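Local coordinates for protein luciferase-like monooxygenase (Streptomyces bottropensis, PDB 7BIP) that probably acts as a luciferase-like monooxygenase that uses molecular oxygen in the biosynthesis of the aromatic polyketide rishirilide, at residues Leu31-Gly36 with Ala66-Val71; Tyr46-Gly51 with Ala110-Glu115; Thr83-Leu88 with His153-Val158; His169-Val174 with Lys222-Asp227. All blocks are in the same frame, centred on the assembly; numbering follows the deposited sequence.

From the N terminus the chain first closes contact 1, where the end of helix 18-35 meets the turn that leads from helix 57-67 into strand 72-78. Inside that loop begins contact 2: residues 46-51, between strand 39-42 and helix 57-67, meet 110-115 at the start of helix 113-119, so contacts 1 and 2 cross. Contact 3 crosses contact 2 in turn, tying the start of helix 85-98 to strand 154-158 of a two-stranded antiparallel sheet. Contact 4 follows in series and joins strand 171-175 to the loop before strand 228-236. Contacts 1 and 4 link parts of the parallel barrel; contacts 1, 2 and 3 also touch the second subunit.

Contact 1. Residues Leu31-Gly36 with Ala66-Val71; sequences LADELG and ARTRRV. With EDO (1,2-ethanediol), chain F.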
# COMPACT_ATOMS: atom_id res chain seq x y z
N LEU A 31 -6.18 -15.95 10.92
CA LEU A 31 -7.11 -17.03 11.21
C LEU A 31 -7.75 -17.57 9.94
O LEU A 31 -7.96 -18.78 9.81
CB LEU A 31 -8.17 -16.54 12.20
CG LEU A 31 -9.04 -17.62 12.83
CD1 LEU A 31 -8.22 -18.51 13.76
CD2 LEU A 31 -10.20 -16.98 13.59
N ALA A 32 -8.07 -16.70 8.98
CA ALA A 32 -8.55 -17.18 7.68
C ALA A 32 -7.54 -18.14 7.05
O ALA A 32 -7.91 -19.20 6.53
CB ALA A 32 -8.81 -15.99 6.75
N ASP A 33 -6.27 -17.76 7.07
CA ASP A 33 -5.19 -18.62 6.58
C ASP A 33 -5.18 -19.97 7.30
O ASP A 33 -5.18 -21.03 6.67
CB ASP A 33 -3.86 -17.88 6.76
CG ASP A 33 -2.79 -18.31 5.77
OD1 ASP A 33 -3.12 -18.57 4.61
OD2 ASP A 33 -1.61 -18.34 6.18
N GLU A 34 -5.19 -19.93 8.63
CA GLU A 34 -5.04 -21.15 9.42
C GLU A 34 -6.23 -22.08 9.24
O GLU A 34 -6.06 -23.31 9.16
CB GLU A 34 -4.87 -20.80 10.89
CG GLU A 34 -3.63 -19.97 11.21
CD GLU A 34 -3.71 -19.29 12.57
OE1 GLU A 34 -4.65 -19.59 13.34
OE2 GLU A 34 -2.81 -18.47 12.88
N LEU A 35 -7.44 -21.52 9.17
CA LEU A 35 -8.66 -22.33 9.16
C LEU A 35 -9.04 -22.83 7.77
O LEU A 35 -9.96 -23.64 7.66
CB LEU A 35 -9.83 -21.54 9.75
CG LEU A 35 -9.75 -21.19 11.24
CD1 LEU A 35 -10.95 -20.34 11.65
CD2 LEU A 35 -9.67 -22.46 12.07
N GLY A 36 -8.36 -22.37 6.71
CA GLY A 36 -8.62 -22.89 5.39
C GLY A 36 -9.62 -22.12 4.56
O GLY A 36 -10.17 -22.67 3.60
N ALA A 66 1.64 -10.57 3.80
CA ALA A 66 2.89 -10.87 4.48
C ALA A 66 2.67 -11.74 5.71
O ALA A 66 3.59 -12.46 6.12
CB ALA A 66 3.59 -9.56 4.85
N ARG A 67 1.49 -11.68 6.33
CA ARG A 67 1.16 -12.50 7.49
C ARG A 67 0.64 -13.89 7.14
O ARG A 67 0.44 -14.71 8.05
CB ARG A 67 0.11 -11.79 8.37
CG ARG A 67 0.59 -10.49 9.04
CD ARG A 67 1.49 -10.79 10.23
NE ARG A 67 1.79 -9.58 10.99
CZ ARG A 67 0.96 -9.02 11.87
NH1 ARG A 67 -0.22 -9.58 12.13
NH2 ARG A 67 1.31 -7.90 12.50
N THR A 68 0.42 -14.20 5.85
CA THR A 68 -0.28 -15.41 5.46
C THR A 68 0.50 -16.15 4.37
O THR A 68 1.44 -15.61 3.77
CB THR A 68 -1.70 -15.10 4.96
OG1 THR A 68 -1.62 -14.14 3.90
CG2 THR A 68 -2.57 -14.52 6.10
N ARG A 69 0.11 -17.40 4.12
CA ARG A 69 0.78 -18.19 3.10
C ARG A 69 -0.14 -18.71 2.00
O ARG A 69 0.34 -18.88 0.87
CB ARG A 69 1.49 -19.39 3.75
CG ARG A 69 2.65 -19.00 4.65
CD ARG A 69 3.20 -20.20 5.42
NE ARG A 69 3.31 -19.93 6.85
CZ ARG A 69 3.40 -20.87 7.78
NH1 ARG A 69 3.50 -20.53 9.06
NH2 ARG A 69 3.37 -22.16 7.44
N ARG A 70 -1.42 -18.96 2.27
CA ARG A 70 -2.22 -19.62 1.24
C ARG A 70 -3.51 -18.88 0.87
O ARG A 70 -3.98 -18.99 -0.27
CB ARG A 70 -2.56 -21.06 1.67
CG ARG A 70 -3.35 -21.17 2.94
CD ARG A 70 -3.81 -22.60 3.15
NE ARG A 70 -4.49 -22.78 4.43
CZ ARG A 70 -4.70 -23.96 5.00
NH1 ARG A 70 -4.28 -25.07 4.39
NH2 ARG A 70 -5.33 -24.04 6.17
N VAL A 71 -4.08 -18.14 1.82
CA VAL A 71 -5.31 -17.41 1.54
C VAL A 71 -5.09 -16.41 0.40
O VAL A 71 -4.04 -15.76 0.30
CB VAL A 71 -5.76 -16.73 2.85
CG1 VAL A 71 -4.91 -15.50 3.19
CG2 VAL A 71 -7.22 -16.44 2.87
C1 EDO F . 5.37 -15.44 6.54
O1 EDO F . 6.18 -16.16 5.60
C2 EDO F . 3.93 -15.90 6.40
O2 EDO F . 3.58 -16.68 7.54
O HOH W 1 -0.97 -17.08 8.74
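The carboxylate of Asp33 is gripped by three successive backbone N-H groups of the turn 69-71. Asp33 OD1 takes two of them: Arg70 N on its syn lone pair at 2.9 Å, and Val71 N, at 3.0 Å, nearly along the C-O axis. Asp33 OD2 accepts Arg69 N (2.8 Å) from above the carboxylate plane, and a water donates to it while also donating to Arg67 O. CG lies anti to the backbone N (chi1 -153°), which swings the carboxylate across to the turn, where CB rests against Thr68 CG2. An alanine here would lose the three backbone bonds and the water bridge to Arg67 O, and would probably let the 69-71 turn loosen.

The side chain of Arg70 adds a second grip, on the backbone of Asp33. Its chain runs extended from CG to NE, and Arg70 NE and NH2 both donate to Asp33 O (2.9 Å from NE), which lies close to the guanidinium plane. That carbonyl belongs to the last turn of the helix, which ends in a Schellman motif at Gly36, whose positive phi suits glycine. Farther in, Ala32 and Val71 both pack on Val40 of strand 39-42, while helix 332-345 covers Leu31, Ala32 and Leu35.

Contact 2. Residues Tyr46-Gly51 with Ala110-Glu115; sequences YFHEYG and AFLPDE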
# COMPACT_ATOMS: atom_id res chain seq x y z
N TYR A 46 -13.59 6.54 1.83
CA TYR A 46 -12.96 7.73 2.40
C TYR A 46 -13.91 8.48 3.34
O TYR A 46 -15.10 8.61 3.05
CB TYR A 46 -12.49 8.70 1.31
CG TYR A 46 -11.54 8.07 0.33
CD1 TYR A 46 -10.16 8.20 0.48
CD2 TYR A 46 -12.01 7.33 -0.75
CE1 TYR A 46 -9.28 7.60 -0.43
CE2 TYR A 46 -11.16 6.74 -1.66
CZ TYR A 46 -9.79 6.88 -1.49
OH TYR A 46 -8.95 6.28 -2.41
N PHE A 47 -13.35 8.95 4.46
CA PHE A 47 -13.86 10.05 5.30
C PHE A 47 -14.91 9.66 6.35
O PHE A 47 -15.02 10.35 7.36
CB PHE A 47 -14.48 11.18 4.46
CG PHE A 47 -13.63 11.64 3.33
CD1 PHE A 47 -12.26 11.81 3.48
CD2 PHE A 47 -14.20 11.89 2.10
CE1 PHE A 47 -11.49 12.23 2.42
CE2 PHE A 47 -13.44 12.31 1.04
CZ PHE A 47 -12.08 12.48 1.20
N HIS A 48 -15.69 8.62 6.11
CA HIS A 48 -16.82 8.31 6.97
C HIS A 48 -16.56 7.03 7.73
O HIS A 48 -15.76 6.20 7.32
CB HIS A 48 -18.10 8.17 6.14
CG HIS A 48 -18.50 9.42 5.42
ND1 HIS A 48 -19.06 10.50 6.06
CD2 HIS A 48 -18.40 9.77 4.11
CE1 HIS A 48 -19.30 11.46 5.18
NE2 HIS A 48 -18.91 11.04 3.99
N GLU A 49 -17.27 6.86 8.85
CA GLU A 49 -17.18 5.60 9.58
C GLU A 49 -17.53 4.42 8.69
O GLU A 49 -17.00 3.31 8.88
CB GLU A 49 -18.08 5.64 10.82
CG GLU A 49 -17.56 6.59 11.88
CD GLU A 49 -18.67 7.32 12.62
OE1 GLU A 49 -19.62 6.67 13.10
OE2 GLU A 49 -18.59 8.57 12.69
N TYR A 50 -18.41 4.62 7.71
CA TYR A 50 -18.69 3.61 6.69
C TYR A 50 -17.50 3.43 5.75
O TYR A 50 -17.37 4.14 4.75
CB TYR A 50 -19.95 3.98 5.90
CG TYR A 50 -20.40 2.96 4.88
CD1 TYR A 50 -21.08 1.81 5.26
CD2 TYR A 50 -20.13 3.15 3.52
CE1 TYR A 50 -21.50 0.88 4.31
CE2 TYR A 50 -20.54 2.23 2.57
CZ TYR A 50 -21.22 1.10 2.97
OH TYR A 50 -21.62 0.19 2.02
N GLY A 51 -16.61 2.49 6.08
CA GLY A 51 -15.50 2.12 5.22
C GLY A 51 -14.25 2.95 5.37
O GLY A 51 -13.20 2.56 4.83
N ALA A 110 -17.69 4.21 -7.53
CA ALA A 110 -17.93 4.95 -6.31
C ALA A 110 -19.38 5.42 -6.27
O ALA A 110 -20.04 5.56 -7.30
CB ALA A 110 -16.98 6.15 -6.22
N PHE A 111 -19.86 5.67 -5.05
CA PHE A 111 -21.21 6.22 -4.92
C PHE A 111 -21.39 7.20 -3.78
O PHE A 111 -22.44 7.86 -3.74
CB PHE A 111 -22.23 5.08 -4.77
CG PHE A 111 -22.12 4.33 -3.47
CD1 PHE A 111 -23.00 4.58 -2.43
CD2 PHE A 111 -21.14 3.36 -3.30
CE1 PHE A 111 -22.90 3.89 -1.24
CE2 PHE A 111 -21.03 2.66 -2.10
CZ PHE A 111 -21.91 2.93 -1.07
N LEU A 112 -20.44 7.35 -2.86
CA LEU A 112 -20.61 8.30 -1.77
C LEU A 112 -20.39 9.71 -2.30
O LEU A 112 -19.33 9.99 -2.87
CB LEU A 112 -19.63 8.00 -0.64
CG LEU A 112 -19.81 6.66 0.08
CD1 LEU A 112 -18.78 6.51 1.20
CD2 LEU A 112 -21.22 6.54 0.62
N PRO A 113 -21.35 10.62 -2.16
CA PRO A 113 -21.19 11.95 -2.75
C PRO A 113 -19.99 12.72 -2.22
O PRO A 113 -19.32 13.41 -2.99
CB PRO A 113 -22.52 12.65 -2.42
CG PRO A 113 -23.49 11.51 -2.27
CD PRO A 113 -22.71 10.42 -1.61
N ASP A 114 -19.69 12.60 -0.92
CA ASP A 114 -18.54 13.32 -0.38
C ASP A 114 -17.22 12.85 -0.99
O ASP A 114 -16.27 13.64 -1.07
CB ASP A 114 -18.49 13.18 1.14
CG ASP A 114 -19.63 13.90 1.83
OD1 ASP A 114 -19.81 13.70 3.04
OD2 ASP A 114 -20.34 14.66 1.14
N GLU A 115 -17.12 11.58 -1.38
CA GLU A 115 -15.91 11.13 -2.06
C GLU A 115 -15.72 11.86 -3.38
O GLU A 115 -14.63 12.35 -3.68
CB GLU A 115 -15.93 9.61 -2.27
CG GLU A 115 -15.88 8.82 -0.96
CD GLU A 115 -16.05 7.32 -1.15
OE1 GLU A 115 -16.49 6.89 -2.24
OE2 GLU A 115 -15.77 6.58 -0.18
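Glu115 and Tyr46 form the buried, polar end of this contact. The glutamate chain is extended beyond CG, so Glu115 OE2 arrives at Tyr46 N and accepts its N-H at 3.0 Å, from above the carboxylate plane and fairly straight (156°). The same oxygen is hydrogen-bonded to His45 ND1, so two partners satisfy it. Glu115 OE2 also lies 3.9 Å from Tyr46 CD2, at the edge of a ring turned almost at right angles to the carboxylate; the phenol hydroxyl is bonded to Glu44. An alanine here would remove the partner of both Tyr46 N and His45 ND1 and would probably let the 46-51 loop drift from the helix start.

Residues 46-51 belong to the long loop following strand 39-42 of the barrel, and Leu112 is the N-cap residue of helix 113-119, so the contact fastens one strand-to-helix connection to the start of another. Phe47, whose ring carries Tyr46 CB over its centre, sets CE2 3.8 Å from Asp114 O, near the ring plane. Tyr50 packs between the segments and on helix 240-262, with Leu112 CD1 at its ring edge, 4.3 Å from Tyr50 CD2.

The looser side holds His48 and Phe111. His48 NE2 makes a weak, bent bond to Asp114 OD1 at 3.0 Å (123°). Phe111 is exposed and touches Tyr50 CE2 through CZ at 4.0 Å, the two side chains crossing nearly perpendicularly.

Contact 3. Residues Thr83-Leu88 with His153-Val158; sequences THPLKL and HRFGPV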
# COMPACT_ATOMS: atom_id res chain seq x y z
N THR A 83 -8.04 7.35 -8.68
CA THR A 83 -6.61 7.19 -8.74
C THR A 83 -6.17 7.37 -10.18
O THR A 83 -6.97 7.68 -11.07
CB THR A 83 -6.20 5.84 -8.13
OG1 THR A 83 -4.77 5.74 -8.07
CG2 THR A 83 -6.78 4.68 -8.94
N HIS A 84 -4.89 7.22 -10.41
CA HIS A 84 -4.29 7.21 -11.73
C HIS A 84 -3.94 5.78 -12.11
O HIS A 84 -3.38 5.04 -11.29
CB HIS A 84 -3.02 8.06 -11.72
CG HIS A 84 -2.51 8.41 -13.08
ND1 HIS A 84 -2.00 7.47 -13.95
CD2 HIS A 84 -2.39 9.61 -13.70
CE1 HIS A 84 -1.63 8.07 -15.07
NE2 HIS A 84 -1.84 9.36 -14.94
N PRO A 85 -4.25 5.35 -13.34
CA PRO A 85 -3.99 3.93 -13.69
C PRO A 85 -2.53 3.52 -13.57
O PRO A 85 -2.26 2.35 -13.29
CB PRO A 85 -4.48 3.82 -15.14
CG PRO A 85 -4.61 5.22 -15.62
CD PRO A 85 -4.92 6.07 -14.43
N LEU A 86 -1.58 4.44 -13.78
CA LEU A 86 -0.18 4.08 -13.59
C LEU A 86 0.07 3.65 -12.15
O LEU A 86 0.79 2.67 -11.89
CB LEU A 86 0.73 5.26 -13.94
CG LEU A 86 0.83 5.65 -15.41
CD1 LEU A 86 1.58 6.98 -15.54
CD2 LEU A 86 1.52 4.56 -16.22
N LYS A 87 -0.48 4.39 -11.20
CA LYS A 87 -0.29 4.09 -9.79
C LYS A 87 -1.03 2.82 -9.39
O LYS A 87 -0.50 1.98 -8.65
CB LYS A 87 -0.80 5.26 -8.96
CG LYS A 87 -0.03 6.51 -9.18
CD LYS A 87 1.33 6.37 -8.58
CE LYS A 87 1.19 6.27 -7.08
NZ LYS A 87 0.44 7.43 -6.52
N LEU A 88 -2.28 2.69 -9.85
CA LEU A 88 -3.07 1.51 -9.53
C LEU A 88 -2.42 0.25 -10.09
O LEU A 88 -2.27 -0.75 -9.39
CB LEU A 88 -4.49 1.68 -10.06
CG LEU A 88 -5.53 0.66 -9.62
CD1 LEU A 88 -5.53 0.50 -8.09
CD2 LEU A 88 -6.87 1.18 -10.11
N HIS A 153 -6.44 10.25 -19.00
CA HIS A 153 -4.99 10.22 -18.87
C HIS A 153 -4.37 9.82 -20.20
O HIS A 153 -4.91 8.96 -20.89
CB HIS A 153 -4.55 9.24 -17.77
CG HIS A 153 -5.22 9.48 -16.46
ND1 HIS A 153 -6.27 8.72 -16.00
CD2 HIS A 153 -5.02 10.44 -15.52
CE1 HIS A 153 -6.67 9.18 -14.83
NE2 HIS A 153 -5.92 10.22 -14.51
N ARG A 154 -3.26 10.47 -20.56
CA ARG A 154 -2.54 10.15 -21.78
C ARG A 154 -1.07 9.91 -21.44
O ARG A 154 -0.43 10.75 -20.81
CB ARG A 154 -2.66 11.26 -22.81
CG ARG A 154 -4.10 11.53 -23.22
CD ARG A 154 -4.16 12.60 -24.29
NE ARG A 154 -4.26 13.93 -23.69
CZ ARG A 154 -3.58 14.99 -24.10
NH1 ARG A 154 -2.74 14.89 -25.12
NH2 ARG A 154 -3.74 16.15 -23.49
N PHE A 155 -0.54 8.77 -21.87
CA PHE A 155 0.84 8.46 -21.54
C PHE A 155 1.33 7.38 -22.49
O PHE A 155 0.54 6.69 -23.13
CB PHE A 155 0.99 8.01 -20.08
CG PHE A 155 0.06 6.88 -19.67
CD1 PHE A 155 0.32 5.57 -20.02
CD2 PHE A 155 -1.07 7.15 -18.90
CE1 PHE A 155 -0.54 4.54 -19.64
CE2 PHE A 155 -1.93 6.14 -18.52
CZ PHE A 155 -1.66 4.82 -18.89
N GLY A 156 2.65 7.25 -22.57
CA GLY A 156 3.24 6.18 -23.34
C GLY A 156 3.92 6.66 -24.59
O GLY A 156 3.73 7.80 -25.03
N PRO A 157 4.73 5.79 -25.22
CA PRO A 157 4.92 4.39 -24.81
C PRO A 157 5.70 4.22 -23.50
O PRO A 157 6.77 4.81 -23.32
CB PRO A 157 5.71 3.78 -25.97
CG PRO A 157 6.37 4.94 -26.66
CD PRO A 157 5.44 6.10 -26.48
N VAL A 158 5.13 3.42 -22.58
CA VAL A 158 5.76 3.10 -21.31
C VAL A 158 5.54 1.62 -21.04
O VAL A 158 4.63 0.99 -21.59
CB VAL A 158 5.20 3.93 -20.12
CG1 VAL A 158 5.65 5.38 -20.23
CG2 VAL A 158 3.67 3.78 -20.04
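An aromatic cluster of His84, His153 and Phe155 joins the N-terminal end of helix 85-98 to strand 154-158. The two histidines come from opposite directions and slide past one another, so that His84 CD2 meets His153 CD2 at 3.3 Å. Their planes are inclined by 46°, an oblique arrangement in which His153 CG lies over one face of His84, toward the rim. Because His84 CG is anti to its backbone N (chi1 -166°), the imidazole reaches out to its partners and also folds back to the helix start.

That second task makes His84 an N-cap: His84 ND1 accepts Leu86 N at 3.1 Å, with the nitrogen practically in the ring plane. The bond fixes the rotation of the ring and, since ND1 is the acceptor, is consistent with a proton on NE2. Pro85 suits the first turn of a helix, where its missing N-H costs no bond, and Pro85 CD sits 3.4 Å from His153 ND1.

The strand is one half of a two-stranded antiparallel hairpin, paired with strand 146-149, which lies beside the barrel. From it Phe155 points at the helix, CG in the crowded position between backbone N and carbonyl carbon. Leu86 meets it tip to tip: Leu86 CD2 stands 4.0 Å above the centre of the Phe155 ring, a CH-pi contact only 12° off the normal. Pro85 CG comes to the ring edge, 4.1 Å from Phe155 CE2, and His84 CE1 approaches the same CE2 obliquely. Leu140 of helix 126-142 packs against both Leu86 and Phe155, and Phe119 of the second subunit meets the His84 ring edge-to-face.

Contact 4. Residues His169-Val174 with Lys222-Asp227; sequences HPRILV and KPTEED
Arg171, near the start of strand 171-175, directs CB at the loop 222-227. Arg171 CG is anti to the backbone N (chi1 -168°) and passes 3.9 Å from Asp227 OD1. Arg171 CD comes closer, 3.4 Å from Asp227 OD1, and lies beside Glu226 O as well. The chain bends at chi3 (-57°), which turns the guanidinium back over the loop, so that Glu226 O and Glu226 CB both lie against one of its faces. At the tip Arg171 NH1 donates to Asp227 OD1 in a salt bridge whose modelled length, 2.4 Å, is very short. The oxygen is near the guanidinium plane, but the nitrogen approaches from well above the carboxylate plane, and the two planes are 67° apart. Arg171 NH2 lies 3.9 Å from Glu226 OE1, a long pairing in which charge alone acts, as that oxygen is far out of the guanidinium plane; OE2 of the same glutamate is bonded to His38.

A second set of bonds, within the loop, holds Asp227. Asp227 OD2 accepts Thr224 N on the anti lone pair at 2.9 Å, while Thr224 OG1 accepts Glu226 N, closing an ST turn. An arginine suits this place because it is long enough to span to two acids, whose proximity would probably stabilise its positive charge. Deeper in, Leu173 CD2 packs on the backbone, 3.7 Å from Asp227 O. Strand 171-175 pairs with strand 103-107, and the loop leads into strand 228-236, so the salt-bridge network joins a barrel strand to the loop entering another, within the parallel beta/alpha barrel of the luciferase-like family.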
# COMPACT_ATOMS: atom_id res chain seq x y z
N HIS A 169 -2.04 -11.61 -15.81
CA HIS A 169 -2.18 -10.64 -14.73
C HIS A 169 -3.18 -11.22 -13.73
O HIS A 169 -3.80 -12.25 -14.01
CB HIS A 169 -2.63 -9.28 -15.27
CG HIS A 169 -3.83 -9.33 -16.17
ND1 HIS A 169 -5.09 -9.59 -15.70
CD2 HIS A 169 -3.95 -9.13 -17.50
CE1 HIS A 169 -5.95 -9.58 -16.71
NE2 HIS A 169 -5.28 -9.29 -17.81
N PRO A 170 -3.33 -10.62 -12.55
CA PRO A 170 -4.38 -11.08 -11.63
C PRO A 170 -5.75 -11.06 -12.28
O PRO A 170 -6.03 -10.25 -13.18
CB PRO A 170 -4.29 -10.07 -10.48
CG PRO A 170 -2.89 -9.60 -10.50
CD PRO A 170 -2.54 -9.51 -11.96
N ARG A 171 -6.61 -11.97 -11.83
CA ARG A 171 -8.01 -11.97 -12.24
C ARG A 171 -8.61 -10.59 -12.04
O ARG A 171 -8.37 -9.94 -11.02
CB ARG A 171 -8.80 -13.00 -11.42
CG ARG A 171 -10.21 -13.28 -11.96
CD ARG A 171 -10.99 -14.18 -11.01
NE ARG A 171 -10.31 -15.45 -10.76
CZ ARG A 171 -10.43 -16.53 -11.52
NH1 ARG A 171 -11.22 -16.50 -12.59
NH2 ARG A 171 -9.77 -17.64 -11.21
N ILE A 172 -9.39 -10.13 -13.02
CA ILE A 172 -10.09 -8.85 -12.94
C ILE A 172 -11.57 -9.13 -12.74
O ILE A 172 -12.18 -9.88 -13.51
CB ILE A 172 -9.87 -8.01 -14.22
CG1 ILE A 172 -8.41 -7.56 -14.34
CG2 ILE A 172 -10.78 -6.77 -14.23
CD1 ILE A 172 -8.11 -6.86 -15.67
N LEU A 173 -12.15 -8.54 -11.69
CA LEU A 173 -13.59 -8.62 -11.46
C LEU A 173 -14.16 -7.21 -11.43
O LEU A 173 -13.53 -6.28 -10.92
CB LEU A 173 -13.91 -9.34 -10.15
CG LEU A 173 -13.28 -10.73 -10.07
CD1 LEU A 173 -12.03 -10.64 -9.21
CD2 LEU A 173 -14.27 -11.74 -9.52
N VAL A 174 -15.36 -7.05 -11.98
CA VAL A 174 -16.02 -5.75 -12.05
C VAL A 174 -17.25 -5.79 -11.16
O VAL A 174 -18.12 -6.66 -11.32
CB VAL A 174 -16.40 -5.39 -13.50
CG1 VAL A 174 -17.29 -4.17 -13.52
CG2 VAL A 174 -15.13 -5.16 -14.31
N LYS A 222 -15.76 -19.33 -20.32
CA LYS A 222 -16.44 -20.17 -19.35
C LYS A 222 -16.14 -19.67 -17.94
O LYS A 222 -15.04 -19.91 -17.43
CB LYS A 222 -15.98 -21.63 -19.50
CG LYS A 222 -16.84 -22.63 -18.76
CD LYS A 222 -17.35 -23.71 -19.70
CE LYS A 222 -18.71 -24.22 -19.26
NZ LYS A 222 -19.80 -23.33 -19.73
N PRO A 223 -17.06 -18.98 -17.28
CA PRO A 223 -16.77 -18.47 -15.93
C PRO A 223 -16.75 -19.61 -14.92
O PRO A 223 -17.62 -20.48 -14.93
CB PRO A 223 -17.92 -17.49 -15.65
CG PRO A 223 -18.77 -17.46 -16.90
CD PRO A 223 -18.44 -18.68 -17.70
N THR A 224 -15.74 -19.59 -14.05
CA THR A 224 -15.69 -20.53 -12.94
C THR A 224 -16.33 -19.88 -11.71
O THR A 224 -16.71 -18.70 -11.72
CB THR A 224 -14.26 -20.93 -12.61
OG1 THR A 224 -13.59 -19.83 -11.98
CG2 THR A 224 -13.51 -21.34 -13.87
N GLU A 225 -16.43 -20.65 -10.63
CA GLU A 225 -16.99 -20.10 -9.40
C GLU A 225 -16.14 -18.99 -8.82
O GLU A 225 -16.65 -18.18 -8.04
CB GLU A 225 -17.19 -21.22 -8.36
CG GLU A 225 -15.94 -21.99 -8.02
CD GLU A 225 -16.18 -23.04 -6.96
OE1 GLU A 225 -15.24 -23.78 -6.61
OE2 GLU A 225 -17.32 -23.12 -6.46
N GLU A 226 -14.86 -18.90 -9.20
CA GLU A 226 -14.02 -17.81 -8.72
C GLU A 226 -14.20 -16.52 -9.52
O GLU A 226 -13.64 -15.49 -9.13
CB GLU A 226 -12.55 -18.23 -8.73
CG GLU A 226 -12.18 -19.13 -7.56
CD GLU A 226 -10.77 -19.66 -7.63
OE1 GLU A 226 -10.47 -20.40 -8.60
OE2 GLU A 226 -9.97 -19.36 -6.72
N ASP A 227 -15.00 -16.55 -10.59
CA ASP A 227 -15.27 -15.36 -11.39
C ASP A 227 -16.51 -14.61 -10.92
O ASP A 227 -16.83 -13.57 -11.50
CB ASP A 227 -15.44 -15.75 -12.86
CG ASP A 227 -14.14 -16.14 -13.51
OD1 ASP A 227 -13.17 -15.36 -13.39
OD2 ASP A 227 -14.08 -17.22 -14.13